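Local atomic coordinates of DNA polymerase III, beta subunit (Eubacterium rectale, PDB entry 3T0P), a protein that probably encircles DNA as a ring-shaped head-to-tail homodimer, tethering DNA polymerases and other proteins to it and conferring processivity. Residues K205-S210 against F226-T231. Sequence-based numbering, arbitrary orientation.
With EDO (1,2-ethanediol), chain X.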
ATOM      1  N   LYS B 205       0.189 -14.431   8.394  1.00 42.21           N
ATOM      2  CA  LYS B 205      -0.593 -14.008   7.224  1.00 41.54           C
ATOM      3  C   LYS B 205      -1.823 -14.904   6.952  1.00 48.60           C
ATOM      4  O   LYS B 205      -2.702 -14.477   6.220  1.00 48.66           O
ATOM      5  CB  LYS B 205       0.304 -14.018   5.974  1.00 42.65           C
ATOM      6  CG  LYS B 205       1.443 -13.006   5.993  1.00 48.18           C
ATOM      7  CD  LYS B 205       2.273 -13.187   4.737  1.00 52.93           C
ATOM      8  CE  LYS B 205       3.526 -12.373   4.731  1.00 64.67           C
ATOM      9  NZ  LYS B 205       4.378 -12.732   3.564  1.00 71.54           N
ATOM     10  N   ILE B 206      -1.879 -16.154   7.470  1.00 47.11           N
ATOM     11  CA  ILE B 206      -3.023 -17.011   7.142  1.00 46.63           C
ATOM     12  C   ILE B 206      -3.928 -17.306   8.339  1.00 52.27           C
ATOM     13  O   ILE B 206      -5.005 -17.878   8.152  1.00 50.57           O
ATOM     14  CB  ILE B 206      -2.600 -18.315   6.444  1.00 49.78           C
ATOM     15  CG1 ILE B 206      -1.597 -19.168   7.271  1.00 49.80           C
ATOM     16  CG2 ILE B 206      -2.088 -18.006   5.045  1.00 51.47           C
ATOM     17  CD1 ILE B 206      -1.377 -20.587   6.711  1.00 49.28           C
ATOM     18  N   ILE B 207      -3.508 -16.917   9.554  1.00 50.27           N
ATOM     19  CA  ILE B 207      -4.265 -17.141  10.779  1.00 51.08           C
ATOM     20  C   ILE B 207      -5.153 -15.912  10.999  1.00 56.63           C
ATOM     21  O   ILE B 207      -4.650 -14.787  11.135  1.00 55.51           O
ATOM     22  CB  ILE B 207      -3.320 -17.499  11.980  1.00 54.87           C
ATOM     23  CG1 ILE B 207      -3.369 -18.989  12.264  1.00 56.98           C
ATOM     24  CG2 ILE B 207      -3.603 -16.730  13.254  1.00 56.27           C
ATOM     25  CD1 ILE B 207      -2.168 -19.499  13.040  1.00 72.07           C
ATOM     26  N   PRO B 208      -6.491 -16.111  10.986  1.00 55.43           N
ATOM     27  CA  PRO B 208      -7.409 -14.964  11.151  1.00 55.16           C
ATOM     28  C   PRO B 208      -7.196 -14.222  12.468  1.00 58.13           C
ATOM     29  O   PRO B 208      -7.193 -12.985  12.472  1.00 57.62           O
ATOM     30  CB  PRO B 208      -8.797 -15.602  11.075  1.00 57.55           C
ATOM     31  CG  PRO B 208      -8.589 -16.862  10.291  1.00 61.92           C
ATOM     32  CD  PRO B 208      -7.237 -17.363  10.757  1.00 57.46           C
ATOM     33  N   GLY B 209      -6.933 -14.972  13.546  1.00 53.43           N
ATOM     34  CA  GLY B 209      -6.653 -14.395  14.856  1.00 51.42           C
ATOM     35  C   GLY B 209      -7.835 -14.273  15.798  1.00 52.57           C
ATOM     36  O   GLY B 209      -7.807 -13.437  16.710  1.00 53.38           O
ATOM     37  N   SER B 210      -8.873 -15.103  15.624  1.00 47.03           N
ATOM     38  CA  SER B 210     -10.000 -15.069  16.550  1.00 46.73           C
ATOM     39  C   SER B 210      -9.599 -15.634  17.924  1.00 51.80           C
ATOM     40  O   SER B 210      -8.846 -16.612  18.020  1.00 48.98           O
ATOM     41  CB  SER B 210     -11.185 -15.856  16.002  1.00 50.69           C
ATOM     42  OG  SER B 210     -12.127 -16.115  17.039  1.00 61.56           O
ATOM     43  N   PHE B 226       1.086 -27.093  12.888  1.00 41.19           N
ATOM     44  CA  PHE B 226       0.006 -26.203  13.287  1.00 39.71           C
ATOM     45  C   PHE B 226      -1.237 -26.610  12.540  1.00 45.51           C
ATOM     46  O   PHE B 226      -1.189 -26.688  11.321  1.00 44.00           O
ATOM     47  CB  PHE B 226       0.332 -24.732  12.947  1.00 39.29           C
ATOM     48  CG  PHE B 226       1.581 -24.175  13.563  1.00 40.35           C
ATOM     49  CD1 PHE B 226       2.814 -24.328  12.934  1.00 42.78           C
ATOM     50  CD2 PHE B 226       1.524 -23.438  14.738  1.00 41.11           C
ATOM     51  CE1 PHE B 226       3.970 -23.795  13.501  1.00 42.19           C
ATOM     52  CE2 PHE B 226       2.676 -22.903  15.294  1.00 43.42           C
ATOM     53  CZ  PHE B 226       3.892 -23.096  14.677  1.00 41.27           C
ATOM     54  N   GLU B 227      -2.340 -26.885  13.246  1.00 43.84           N
ATOM     55  CA  GLU B 227      -3.624 -27.190  12.606  1.00 43.69           C
ATOM     56  C   GLU B 227      -4.654 -26.172  13.025  1.00 46.45           C
ATOM     57  O   GLU B 227      -4.768 -25.871  14.199  1.00 46.34           O
ATOM     58  CB  GLU B 227      -4.159 -28.582  12.936  1.00 45.42           C
ATOM     59  CG  GLU B 227      -3.164 -29.712  12.925  1.00 62.70           C
ATOM     60  CD  GLU B 227      -3.917 -31.016  13.068  1.00 97.15           C
ATOM     61  OE1 GLU B 227      -4.706 -31.139  14.031  1.00 82.18           O
ATOM     62  OE2 GLU B 227      -3.835 -31.846  12.137  1.00103.60           O
ATOM     63  N   PHE B 228      -5.395 -25.657  12.076  1.00 44.87           N
ATOM     64  CA  PHE B 228      -6.448 -24.682  12.292  1.00 46.38           C
ATOM     65  C   PHE B 228      -7.359 -24.725  11.089  1.00 51.64           C
ATOM     66  O   PHE B 228      -6.872 -24.805   9.961  1.00 50.62           O
ATOM     67  CB  PHE B 228      -5.876 -23.261  12.549  1.00 48.02           C
ATOM     68  CG  PHE B 228      -5.050 -22.691  11.426  1.00 50.52           C
ATOM     69  CD1 PHE B 228      -3.736 -23.109  11.223  1.00 54.78           C
ATOM     70  CD2 PHE B 228      -5.596 -21.759  10.543  1.00 53.64           C
ATOM     71  CE1 PHE B 228      -2.978 -22.600  10.160  1.00 56.48           C
ATOM     72  CE2 PHE B 228      -4.829 -21.237   9.488  1.00 56.28           C
ATOM     73  CZ  PHE B 228      -3.521 -21.652   9.310  1.00 54.28           C
ATOM     74  N   GLU B 229      -8.683 -24.723  11.342  1.00 51.16           N
ATOM     75  CA  GLU B 229      -9.765 -24.770  10.348  1.00 52.58           C
ATOM     76  C   GLU B 229      -9.524 -25.979   9.427  1.00 57.63           C
ATOM     77  O   GLU B 229      -9.493 -27.087   9.950  1.00 59.68           O
ATOM     78  CB  GLU B 229      -9.899 -23.424   9.600  1.00 52.85           C
ATOM     79  CG  GLU B 229      -9.989 -22.240  10.552  1.00 62.40           C
ATOM     80  CD  GLU B 229      -9.939 -20.841   9.956  1.00 98.92           C
ATOM     81  OE1 GLU B 229      -9.401 -20.661   8.835  1.00 96.71           O
ATOM     82  OE2 GLU B 229     -10.393 -19.905  10.657  1.00 94.10           O
ATOM     83  N   ASN B 230      -9.257 -25.795   8.126  1.00 52.97           N
ATOM     84  CA  ASN B 230      -9.023 -26.942   7.234  1.00 53.01           C
ATOM     85  C   ASN B 230      -7.594 -26.960   6.699  1.00 54.95           C
ATOM     86  O   ASN B 230      -7.332 -27.554   5.644  1.00 54.49           O
ATOM     87  CB  ASN B 230     -10.033 -26.921   6.075  1.00 56.01           C
ATOM     88  CG  ASN B 230     -11.380 -27.442   6.493  1.00 85.31           C
ATOM     89  OD1 ASN B 230     -11.578 -28.657   6.679  1.00 82.01           O
ATOM     90  ND2 ASN B 230     -12.307 -26.517   6.724  1.00 74.35           N
ATOM     91  N   THR B 231      -6.672 -26.336   7.458  1.00 48.98           N
ATOM     92  CA  THR B 231      -5.276 -26.139   7.098  1.00 47.65           C
ATOM     93  C   THR B 231      -4.318 -26.805   8.066  1.00 51.27           C
ATOM     94  O   THR B 231      -4.560 -26.860   9.266  1.00 50.57           O
ATOM     95  CB  THR B 231      -5.020 -24.620   7.036  1.00 49.98           C
ATOM     96  OG1 THR B 231      -5.907 -24.086   6.059  1.00 48.69           O
ATOM     97  CG2 THR B 231      -3.596 -24.254   6.641  1.00 44.87           C
TER
HETATM   98  C1  EDO X 387      -6.513 -31.380   7.064  1.00 76.10           C
HETATM   99  O1  EDO X 387      -6.349 -30.045   7.576  1.00 76.97           O
HETATM  100  C2  EDO X 387      -5.329 -31.779   6.186  1.00 75.30           C
HETATM  101  O2  EDO X 387      -4.930 -30.676   5.362  1.00 79.85           O
HETATM  102  O   HOH W   1      -7.511 -18.658   6.784  1.00 74.38           O
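Ile207 lays its CG1 over the centre of the Phe228 ring, 3.8 Å from the centroid and 9° off the ring normal, a CH-pi contact. Ile206 CD1 lies in the plane of the same ring at its edge, 3.5 Å from Phe228 CZ, the two side chains crossing at about a right angle. On the face opposite Ile207 lies CB of Thr231, offset toward the rim. Phe228 and Thr231 are the end residues of a type II' beta turn, a tight hairpin linking strands 223-228 and 231-236 of the central clamp domain; the contact packs this hairpin against helix 197-206 and the loop after it. Phe228 CG sits between its backbone N and carbonyl carbon (chi1 61°), and Val215 and Val233 add to the apolar surroundings of the ring. An alanine in place of Phe228 would probably open a gap between the two isoleucines and the hairpin, leaving Ile206 CD1 and Ile207 CG1 without their aromatic partner. Further out, Glu229 and Pro208 meet tip to tip, OE2 lying 3.6 Å from Pro208 CG. A water donates to Ile206 O at 3.0 Å and, weakly, to Glu229 OE1, bridging the two segments.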